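Local atomic coordinates of carboxynorspermidine decarboxylase (Campylobacter jejuni subsp. jejuni 81116, PDB entry 3N29), a protein that probably decarboxylates carboxynorspermidine to norspermidine, using pyridoxal-5'-phosphate as its cofactor. Residues E123-I126 against G127-S131; A142-H145 against K146-K150; G224-I227 against G228-K231; S410-D413 against Y414-N418. All coordinates share one frame; numbering follows the deposited sequence.

Contact 1: residues E123-I126 against G127-S131; sequences EDEI and GEIAS
I129 and A130 bond directly back to E125 and I126, whereas the two residues before them reach the preceding turn of helix 123-132 through water. At G127, N donates to a water at 2.7 Å, and that water in turn donates to E123 O. E128 repeats the pattern: its N lies 3.0 Å from a second water, which donates to D124 O. A third water donates to E128 OE2, while OE1 forms a salt bridge with K104. With I129 the regular helix bond takes over, N meeting E125 O at 3.0 Å, in the carbonyl plane and nearly straight (N-H...O 166°). Its side chain runs alongside that of E125, CD1 touching OE2 at 3.8 Å. E125 CG is tucked between the backbone N and the carbonyl carbon (chi1 46°), from where the extended chain carries OE2 to K122 N and OE1 to R390 of the second subunit. A130 N closes the next bond on I126 O at 2.8 Å, and A130 CB rests 3.3 Å from the same oxygen. S131 OG turns back to E128 O at 2.7 Å. The geometry implies a backbone hydrated at E123, D124, G127 and E128, and an E125 carboxylate that its N-H and arginine partners would probably keep ionised.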
loop_
_atom_site.group_PDB
_atom_site.type_symbol
_atom_site.label_atom_id
_atom_site.label_comp_id
_atom_site.label_asym_id
_atom_site.label_seq_id
_atom_site.Cartn_x
_atom_site.Cartn_y
_atom_site.Cartn_z
ATOM N N GLU A 123 -3.149 -26.121 -0.821
ATOM C CA GLU A 123 -3.833 -27.248 -0.195
ATOM C C GLU A 123 -4.614 -26.942 1.064
ATOM O O GLU A 123 -5.640 -27.597 1.302
ATOM C CB GLU A 123 -2.841 -28.373 0.118
ATOM C CG GLU A 123 -2.309 -28.963 -1.118
ATOM C CD GLU A 123 -1.438 -30.154 -0.862
ATOM O OE1 GLU A 123 -1.813 -30.975 0.033
ATOM O OE2 GLU A 123 -0.400 -30.258 -1.568
ATOM N N ASP A 124 -4.129 -26.005 1.889
ATOM C CA ASP A 124 -4.737 -25.747 3.206
ATOM C C ASP A 124 -6.045 -24.970 3.042
ATOM O O ASP A 124 -6.857 -24.839 3.981
ATOM C CB ASP A 124 -3.743 -25.112 4.211
ATOM C CG ASP A 124 -3.128 -23.766 3.732
ATOM O OD1 ASP A 124 -3.501 -23.249 2.664
ATOM O OD2 ASP A 124 -2.277 -23.175 4.473
ATOM N N GLU A 125 -6.325 -24.513 1.843
ATOM C CA GLU A 125 -7.465 -23.611 1.676
ATOM C C GLU A 125 -8.494 -24.148 0.698
ATOM O O GLU A 125 -9.632 -23.644 0.696
ATOM C CB GLU A 125 -7.015 -22.168 1.248
ATOM C CG GLU A 125 -5.998 -22.166 0.142
ATOM C CD GLU A 125 -5.735 -20.814 -0.479
ATOM O OE1 GLU A 125 -5.804 -19.764 0.294
ATOM O OE2 GLU A 125 -5.507 -20.900 -1.751
ATOM N N ILE A 126 -8.079 -25.115 -0.139
ATOM C CA ILE A 126 -8.913 -25.629 -1.225
ATOM C C ILE A 126 -10.225 -26.202 -0.709
ATOM O O ILE A 126 -11.258 -26.059 -1.346
ATOM C CB ILE A 126 -8.181 -26.677 -2.126
ATOM C CG1 ILE A 126 -9.020 -26.897 -3.394
ATOM C CG2 ILE A 126 -7.890 -28.012 -1.396
ATOM C CD1 ILE A 126 -9.120 -25.579 -4.232
ATOM N N GLY A 127 -10.183 -26.818 0.466
ATOM C CA GLY A 127 -11.384 -27.394 1.091
ATOM C C GLY A 127 -12.461 -26.365 1.344
ATOM O O GLY A 127 -13.626 -26.553 0.967
ATOM N N GLU A 128 -12.074 -25.274 1.996
ATOM C CA GLU A 128 -13.056 -24.281 2.340
ATOM C C GLU A 128 -13.493 -23.512 1.040
ATOM O O GLU A 128 -14.681 -23.209 0.877
ATOM C CB GLU A 128 -12.520 -23.353 3.447
ATOM C CG GLU A 128 -13.605 -22.449 3.975
ATOM C CD GLU A 128 -13.179 -21.594 5.141
ATOM O OE1 GLU A 128 -14.024 -20.796 5.591
ATOM O OE2 GLU A 128 -12.023 -21.722 5.610
ATOM N N ILE A 129 -12.556 -23.281 0.101
ATOM C CA ILE A 129 -12.889 -22.622 -1.174
ATOM C C ILE A 129 -13.903 -23.454 -1.962
ATOM O O ILE A 129 -14.909 -22.928 -2.495
ATOM C CB ILE A 129 -11.619 -22.350 -2.049
ATOM C CG1 ILE A 129 -10.721 -21.282 -1.399
ATOM C CG2 ILE A 129 -12.012 -21.927 -3.510
ATOM C CD1 ILE A 129 -9.244 -21.214 -2.002
ATOM N N ALA A 130 -13.679 -24.761 -1.989
ATOM C CA ALA A 130 -14.633 -25.677 -2.596
ATOM C C ALA A 130 -16.019 -25.622 -1.943
ATOM O O ALA A 130 -16.990 -25.745 -2.638
ATOM C CB ALA A 130 -14.130 -27.146 -2.526
ATOM N N SER A 131 -16.110 -25.515 -0.624
ATOM C CA SER A 131 -17.447 -25.549 0.012
ATOM C C SER A 131 -18.190 -24.239 -0.280
ATOM O O SER A 131 -19.393 -24.209 -0.304
ATOM C CB SER A 131 -17.380 -25.773 1.537
ATOM O OG SER A 131 -16.591 -24.721 2.084
HETATM O O HOH W 1 -8.244 -27.582 2.256
HETATM O O HOH W 2 -9.741 -25.229 3.887
HETATM O O HOH W 3 -9.511 -23.234 5.158
#

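Contact 2: residues A142-H145 against K146-K150; sequences AQFH and KFQSK
F144 and Q148, one helical turn apart, meet at a slant: the amide of Q148 lies against the ring of F144 with the two planes 38° apart, and CD of Q148 lies 3.8 Å from F144 CE1. With F144 CG anti to its own N (chi1 160°), the ring is swung to the side where the extended Q148 chain arrives. The same amide approaches H145, OE1 lying near the imidazole plane at its edge, 4.2 Å from CD2. Q143 and F147 behave differently, running side by side in one direction with amide and ring planes 77° apart. The F147 ring also leans on the backbone, CD2 coming to 3.4 Å from Q143 O, and one of its faces carries CG of the adjacent K146. Beneath these side chains, K146 N donates to A142 O at 2.8 Å and F147 N to Q143 O at 3.1 Å. Q148 N still reaches F144 O at 2.8 Å, but the bond is bent and weak. Helix 141-147 links barrel strands 135-138 and 155-159: F144 packs on L156 and L158 of the latter, F147 turns to I126 of helix 123-132, and A142 and K146 face D287 and I366 of the second subunit.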
loop_
_atom_site.group_PDB
_atom_site.type_symbol
_atom_site.label_atom_id
_atom_site.label_comp_id
_atom_site.label_asym_id
_atom_site.label_seq_id
_atom_site.Cartn_x
_atom_site.Cartn_y
_atom_site.Cartn_z
ATOM N N ALA A 142 -1.662 -28.147 -14.228
ATOM C CA ALA A 142 -1.122 -28.741 -12.992
ATOM C C ALA A 142 -2.040 -28.436 -11.801
ATOM O O ALA A 142 -2.399 -29.343 -11.039
ATOM C CB ALA A 142 0.306 -28.276 -12.720
ATOM N N GLN A 143 -2.470 -27.188 -11.669
ATOM C CA GLN A 143 -3.315 -26.807 -10.548
ATOM C C GLN A 143 -4.683 -27.517 -10.678
ATOM O O GLN A 143 -5.184 -28.086 -9.707
ATOM C CB GLN A 143 -3.473 -25.292 -10.498
ATOM C CG GLN A 143 -2.288 -24.559 -9.916
ATOM C CD GLN A 143 -2.568 -24.115 -8.522
ATOM O OE1 GLN A 143 -1.824 -24.394 -7.581
ATOM N NE2 GLN A 143 -3.651 -23.450 -8.377
ATOM N N PHE A 144 -5.219 -27.551 -11.892
ATOM C CA PHE A 144 -6.452 -28.278 -12.159
ATOM C C PHE A 144 -6.263 -29.770 -11.787
ATOM O O PHE A 144 -7.065 -30.347 -11.028
ATOM C CB PHE A 144 -6.848 -28.099 -13.604
ATOM C CG PHE A 144 -7.784 -29.115 -14.134
ATOM C CD1 PHE A 144 -8.933 -29.504 -13.422
ATOM C CD2 PHE A 144 -7.549 -29.680 -15.383
ATOM C CE1 PHE A 144 -9.794 -30.497 -13.966
ATOM C CE2 PHE A 144 -8.401 -30.643 -15.931
ATOM C CZ PHE A 144 -9.523 -31.038 -15.222
ATOM N N HIS A 145 -5.219 -30.375 -12.280
ATOM C CA HIS A 145 -5.052 -31.813 -12.022
ATOM C C HIS A 145 -4.849 -32.074 -10.510
ATOM O O HIS A 145 -5.205 -33.125 -10.002
ATOM C CB HIS A 145 -3.907 -32.370 -12.836
ATOM C CG HIS A 145 -4.194 -32.442 -14.310
ATOM N ND1 HIS A 145 -3.211 -32.397 -15.273
ATOM C CD2 HIS A 145 -5.359 -32.581 -14.975
ATOM C CE1 HIS A 145 -3.759 -32.466 -16.471
ATOM N NE2 HIS A 145 -5.066 -32.587 -16.316
ATOM N N LYS A 146 -4.218 -31.150 -9.808
ATOM C CA LYS A 146 -3.902 -31.362 -8.407
ATOM C C LYS A 146 -5.202 -31.310 -7.555
ATOM O O LYS A 146 -5.333 -32.031 -6.566
ATOM C CB LYS A 146 -2.973 -30.277 -7.946
ATOM C CG LYS A 146 -2.302 -30.467 -6.599
ATOM C CD LYS A 146 -1.586 -29.137 -6.240
ATOM C CE LYS A 146 -0.655 -29.278 -5.062
ATOM N NZ LYS A 146 0.696 -28.643 -5.348
ATOM N N PHE A 147 -6.126 -30.428 -7.936
ATOM C CA PHE A 147 -7.292 -30.133 -7.103
ATOM C C PHE A 147 -8.597 -30.649 -7.665
ATOM O O PHE A 147 -9.645 -30.469 -7.051
ATOM C CB PHE A 147 -7.369 -28.627 -6.858
ATOM C CG PHE A 147 -6.250 -28.113 -6.006
ATOM C CD1 PHE A 147 -6.051 -28.638 -4.726
ATOM C CD2 PHE A 147 -5.397 -27.113 -6.465
ATOM C CE1 PHE A 147 -5.008 -28.165 -3.927
ATOM C CE2 PHE A 147 -4.341 -26.661 -5.684
ATOM C CZ PHE A 147 -4.148 -27.170 -4.418
ATOM N N GLN A 148 -8.538 -31.326 -8.795
ATOM C CA GLN A 148 -9.740 -31.903 -9.396
ATOM C C GLN A 148 -10.509 -32.764 -8.377
ATOM O O GLN A 148 -11.742 -32.625 -8.217
ATOM C CB GLN A 148 -9.331 -32.693 -10.617
ATOM C CG GLN A 148 -10.344 -33.559 -11.232
ATOM C CD GLN A 148 -9.888 -33.993 -12.600
ATOM O OE1 GLN A 148 -8.684 -34.110 -12.895
ATOM N NE2 GLN A 148 -10.824 -34.144 -13.462
ATOM N N SER A 149 -9.811 -33.610 -7.645
ATOM C CA SER A 149 -10.513 -34.560 -6.749
ATOM C C SER A 149 -11.084 -33.912 -5.480
ATOM O O SER A 149 -11.912 -34.516 -4.837
ATOM C CB SER A 149 -9.611 -35.719 -6.355
ATOM O OG SER A 149 -8.720 -35.306 -5.338
ATOM N N LYS A 150 -10.665 -32.687 -5.139
ATOM C CA LYS A 150 -11.208 -31.976 -3.989
ATOM C C LYS A 150 -12.274 -30.968 -4.431
ATOM O O LYS A 150 -12.817 -30.231 -3.611
ATOM C CB LYS A 150 -10.093 -31.238 -3.246
ATOM C CG LYS A 150 -8.914 -32.116 -2.870
ATOM C CD LYS A 150 -9.188 -32.897 -1.581
ATOM C CE LYS A 150 -7.936 -32.943 -0.634
ATOM N NZ LYS A 150 -7.332 -34.309 -0.504
#

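Contact 3: residues G224-I227 against G228-K231; sequences GKWI and GQMK
Between I227 and M230 the chain makes a type I beta turn with G228 and Q229 at its corners, closed by M230 N donating to I227 O at 3.0 Å; the N-H points almost straight at the oxygen (163°), although it arrives from well above the carbonyl plane. Just before it, I227 N bonds to G224 O at 3.3 Å. A water joins the two bends, donating to G224 O at 2.7 Å and accepting from G228 N at 2.6 Å, so G224 O serves both a backbone N-H and solvent.

Of the side chains, Q229 doubles back on W226. Its CG is held between N and the carbonyl carbon (chi1 69°), which brings CG to 3.3 Å from W226 O. The extended remainder lies beside the indole and points the same way, amide and ring planes 89° apart. Its OE1 comes to the indole edge, near the ring plane, 4.1 Å from W226 CD1. One face of the indole is covered by CG of K225, whose NZ continues to a salt bridge with E189. M230 CG approaches W226 O from the next position, at 3.5 Å. That carbonyl oxygen is therefore flanked by carbons of Q229 and M230, and it is buried with no polar partner anywhere in the model.

The loop carries the chain from helix 209-223 into barrel strand 232-234. I227 packs on F258 and Y262 of helix 248-262, and both I227 and M230 reach L199 of strand 198-200, while the backbone of K231 bonds to E197 and Q265.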
loop_
_atom_site.group_PDB
_atom_site.type_symbol
_atom_site.label_atom_id
_atom_site.label_comp_id
_atom_site.label_asym_id
_atom_site.label_seq_id
_atom_site.Cartn_x
_atom_site.Cartn_y
_atom_site.Cartn_z
ATOM N N GLY A 224 -11.158 -21.407 -30.092
ATOM C CA GLY A 224 -12.418 -21.745 -30.795
ATOM C C GLY A 224 -12.865 -23.175 -30.786
ATOM O O GLY A 224 -14.040 -23.458 -30.514
ATOM N N LYS A 225 -11.930 -24.076 -31.048
ATOM C CA LYS A 225 -12.244 -25.494 -31.176
ATOM C C LYS A 225 -12.673 -26.138 -29.839
ATOM O O LYS A 225 -13.310 -27.191 -29.838
ATOM C CB LYS A 225 -11.078 -26.255 -31.838
ATOM C CG LYS A 225 -10.077 -26.861 -30.898
ATOM C CD LYS A 225 -8.777 -27.293 -31.605
ATOM C CE LYS A 225 -8.769 -28.750 -32.008
ATOM N NZ LYS A 225 -7.338 -29.243 -32.039
ATOM N N TRP A 226 -12.397 -25.474 -28.712
ATOM C CA TRP A 226 -12.809 -25.997 -27.423
ATOM C C TRP A 226 -13.980 -25.262 -26.753
ATOM O O TRP A 226 -14.367 -25.621 -25.668
ATOM C CB TRP A 226 -11.598 -25.977 -26.457
ATOM C CG TRP A 226 -10.459 -26.744 -27.007
ATOM C CD1 TRP A 226 -10.393 -28.098 -27.204
ATOM C CD2 TRP A 226 -9.233 -26.213 -27.428
ATOM N NE1 TRP A 226 -9.185 -28.437 -27.739
ATOM C CE2 TRP A 226 -8.450 -27.297 -27.905
ATOM C CE3 TRP A 226 -8.707 -24.924 -27.470
ATOM C CZ2 TRP A 226 -7.148 -27.131 -28.370
ATOM C CZ3 TRP A 226 -7.419 -24.751 -27.949
ATOM C CH2 TRP A 226 -6.646 -25.850 -28.392
ATOM N N ILE A 227 -14.536 -24.229 -27.366
ATOM C CA ILE A 227 -15.531 -23.383 -26.705
ATOM C C ILE A 227 -16.903 -24.068 -26.753
ATOM O O ILE A 227 -17.686 -24.014 -25.789
ATOM C CB ILE A 227 -15.561 -22.001 -27.383
ATOM C CG1 ILE A 227 -14.213 -21.268 -27.201
ATOM C CG2 ILE A 227 -16.633 -21.127 -26.846
ATOM C CD1 ILE A 227 -14.156 -19.905 -28.021
ATOM N N GLY A 228 -17.160 -24.795 -27.855
ATOM C CA GLY A 228 -18.471 -25.411 -28.083
ATOM C C GLY A 228 -18.829 -26.454 -27.046
ATOM O O GLY A 228 -20.014 -26.726 -26.793
ATOM N N GLN A 229 -17.814 -27.041 -26.419
ATOM C CA GLN A 229 -18.062 -28.124 -25.479
ATOM C C GLN A 229 -18.330 -27.625 -24.071
ATOM O O GLN A 229 -18.655 -28.405 -23.174
ATOM C CB GLN A 229 -16.913 -29.148 -25.515
ATOM C CG GLN A 229 -15.570 -28.590 -24.917
ATOM C CD GLN A 229 -14.353 -29.344 -25.387
ATOM O OE1 GLN A 229 -14.140 -29.530 -26.595
ATOM N NE2 GLN A 229 -13.503 -29.749 -24.430
ATOM N N MET A 230 -18.182 -26.309 -23.853
ATOM C CA MET A 230 -18.272 -25.749 -22.505
ATOM C C MET A 230 -19.724 -25.383 -22.183
ATOM O O MET A 230 -20.570 -25.221 -23.093
ATOM C CB MET A 230 -17.326 -24.539 -22.430
ATOM C CG MET A 230 -15.832 -24.851 -22.631
ATOM S SD MET A 230 -15.274 -25.931 -21.371
ATOM C CE MET A 230 -13.698 -26.484 -21.981
ATOM N N LYS A 231 -20.025 -25.244 -20.895
ATOM C CA LYS A 231 -21.289 -24.765 -20.423
ATOM C C LYS A 231 -21.344 -23.214 -20.260
ATOM O O LYS A 231 -22.410 -22.576 -20.440
ATOM C CB LYS A 231 -21.584 -25.455 -19.091
ATOM C CG LYS A 231 -21.629 -27.023 -19.214
ATOM C CD LYS A 231 -22.594 -27.655 -18.193
ATOM C CE LYS A 231 -23.072 -29.056 -18.610
ATOM N NZ LYS A 231 -23.751 -29.776 -17.469
HETATM O O HOH W 4 -16.220 -25.096 -30.212
#

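Contact 4: residues S410-D413 against Y414-N418; sequences SYKD and YSLRN
K412 and S415 meet on a single helical turn, 412-415, which runs into a type I beta turn from S415 to N418 at the C-terminus. The K412 side chain can be followed outward. CB lies 4.1 Å from L416 CD1. A bend at chi2 (-66°) then folds the chain back over the turn, so that CD comes to 3.6 Å from S415 OG. Finally NZ donates to a water at 2.8 Å, and the same water is hydrogen-bonded to S415 OG, giving lysine and serine a shared solvent bridge.

The same S415 side chain also covers Y411. Its CB stands over one face of the phenol in a CH-pi contact, 4.0 Å from the ring centroid and 29° off the normal, with OG above that face toward the rim. The Y411 hydroxyl is bonded to E108 of the second subunit, so the ring is held at its tip and covered on one face. Y414 sends its ring to F105 of that subunit, and R417 NH2 bonds to N383 there, marking this tail as part of the dimer interface.

The backbone holds the turn compactly. Y411 O accepts S415 N in its carbonyl plane at 2.9 Å and also Y414 N from above that plane. S410 N donates to D413 OD2 at 2.9 Å, on the anti lone pair, and D413 N returns a bond to S410 O. At the far end Y414 O is gripped twice, R417 N and N418 ND2, each 3.1 Å from it, arriving from opposite faces of its plane.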
loop_
_atom_site.group_PDB
_atom_site.type_symbol
_atom_site.label_atom_id
_atom_site.label_comp_id
_atom_site.label_asym_id
_atom_site.label_seq_id
_atom_site.Cartn_x
_atom_site.Cartn_y
_atom_site.Cartn_z
ATOM N N SER A 410 -9.908 2.397 14.512
ATOM C CA SER A 410 -9.243 2.798 15.762
ATOM C C SER A 410 -7.808 2.298 15.794
ATOM O O SER A 410 -7.338 1.581 14.869
ATOM C CB SER A 410 -10.070 2.291 16.975
ATOM O OG SER A 410 -9.982 0.893 17.058
ATOM N N TYR A 411 -7.095 2.704 16.858
ATOM C CA TYR A 411 -5.700 2.348 17.120
ATOM C C TYR A 411 -5.344 0.879 16.834
ATOM O O TYR A 411 -4.288 0.568 16.219
ATOM C CB TYR A 411 -5.405 2.709 18.598
ATOM C CG TYR A 411 -4.105 2.122 19.141
ATOM C CD1 TYR A 411 -2.889 2.461 18.579
ATOM C CD2 TYR A 411 -4.137 1.173 20.173
ATOM C CE1 TYR A 411 -1.715 1.919 19.075
ATOM C CE2 TYR A 411 -3.005 0.596 20.671
ATOM C CZ TYR A 411 -1.773 0.981 20.136
ATOM O OH TYR A 411 -0.628 0.392 20.613
ATOM N N LYS A 412 -6.194 -0.021 17.292
ATOM C CA LYS A 412 -5.952 -1.426 17.142
ATOM C C LYS A 412 -5.854 -1.856 15.683
ATOM O O LYS A 412 -5.256 -2.905 15.404
ATOM C CB LYS A 412 -7.045 -2.300 17.831
ATOM C CG LYS A 412 -7.053 -2.202 19.371
ATOM C CD LYS A 412 -5.810 -2.769 20.004
ATOM C CE LYS A 412 -6.008 -3.028 21.461
ATOM N NZ LYS A 412 -4.805 -3.797 21.898
ATOM N N ASP A 413 -6.440 -1.093 14.750
ATOM C CA ASP A 413 -6.303 -1.447 13.312
ATOM C C ASP A 413 -4.854 -1.291 12.787
ATOM O O ASP A 413 -4.475 -1.901 11.841
ATOM C CB ASP A 413 -7.178 -0.530 12.480
ATOM C CG ASP A 413 -8.664 -0.887 12.607
ATOM O OD1 ASP A 413 -8.958 -1.976 12.165
ATOM O OD2 ASP A 413 -9.474 -0.094 13.188
ATOM N N TYR A 414 -4.110 -0.396 13.452
ATOM C CA TYR A 414 -2.707 -0.200 13.302
ATOM C C TYR A 414 -1.936 -1.182 14.195
ATOM O O TYR A 414 -1.060 -1.920 13.701
ATOM C CB TYR A 414 -2.310 1.270 13.632
ATOM C CG TYR A 414 -0.788 1.485 13.816
ATOM C CD1 TYR A 414 0.103 1.453 12.719
ATOM C CD2 TYR A 414 -0.260 1.780 15.048
ATOM C CE1 TYR A 414 1.495 1.686 12.895
ATOM C CE2 TYR A 414 1.132 1.980 15.245
ATOM C CZ TYR A 414 1.988 1.953 14.187
ATOM O OH TYR A 414 3.340 2.145 14.388
ATOM N N SER A 415 -2.178 -1.223 15.506
ATOM C CA SER A 415 -1.191 -1.919 16.378
ATOM C C SER A 415 -1.196 -3.431 16.113
ATOM O O SER A 415 -0.163 -4.078 16.259
ATOM C CB SER A 415 -1.474 -1.719 17.862
ATOM O OG SER A 415 -2.783 -2.121 18.187
ATOM N N LEU A 416 -2.368 -3.976 15.753
ATOM C CA LEU A 416 -2.530 -5.411 15.605
ATOM C C LEU A 416 -2.096 -5.894 14.237
ATOM O O LEU A 416 -2.172 -7.086 13.919
ATOM C CB LEU A 416 -3.944 -5.910 15.987
ATOM C CG LEU A 416 -4.407 -5.547 17.399
ATOM C CD1 LEU A 416 -5.809 -6.154 17.599
ATOM C CD2 LEU A 416 -3.338 -6.022 18.440
ATOM N N ARG A 417 -1.525 -4.989 13.463
ATOM C CA ARG A 417 -0.966 -5.291 12.156
ATOM C C ARG A 417 0.577 -5.127 12.158
ATOM O O ARG A 417 1.186 -5.344 11.144
ATOM C CB ARG A 417 -1.661 -4.443 11.077
ATOM C CG ARG A 417 -3.045 -5.028 10.624
ATOM C CD ARG A 417 -2.800 -6.257 9.729
ATOM N NE ARG A 417 -2.172 -5.937 8.454
ATOM C CZ ARG A 417 -2.793 -5.351 7.412
ATOM N NH1 ARG A 417 -4.079 -5.079 7.470
ATOM N NH2 ARG A 417 -2.128 -5.036 6.310
ATOM N N ASN A 418 1.207 -4.927 13.309
ATOM C CA ASN A 418 2.668 -4.678 13.411
ATOM C C ASN A 418 3.336 -5.557 14.500
ATOM O O ASN A 418 2.531 -6.172 15.311
ATOM C CB ASN A 418 2.879 -3.194 13.674
ATOM C CG ASN A 418 2.733 -2.384 12.391
ATOM O OD1 ASN A 418 3.587 -2.467 11.543
ATOM N ND2 ASN A 418 1.651 -1.638 12.238
HETATM O O HOH W 5 -2.353 -3.019 20.770
#

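Along the chain the contacts come in series, 1 to 4. The first three belong to the closed eight-stranded parallel barrel: contacts 1 and 2 lie on helices 123-132 and 141-147, on successive beta-alpha-beta units, and contact 3 on the loop into strand 232-234. Contacts 1 and 2, with centres 12 Å apart, touch where A130 CB meets K150 O at 3.5 Å. Contact 3 stands clear, its nearest atoms about 9 Å from contact 2. Contact 4 closes the chain, its centre 49 Å from that of contact 3 on the opposite side of the chain's centre. Contacts 1, 2 and 4 touch the second subunit, so barrel helices and C-terminal tail both contribute to the dimer.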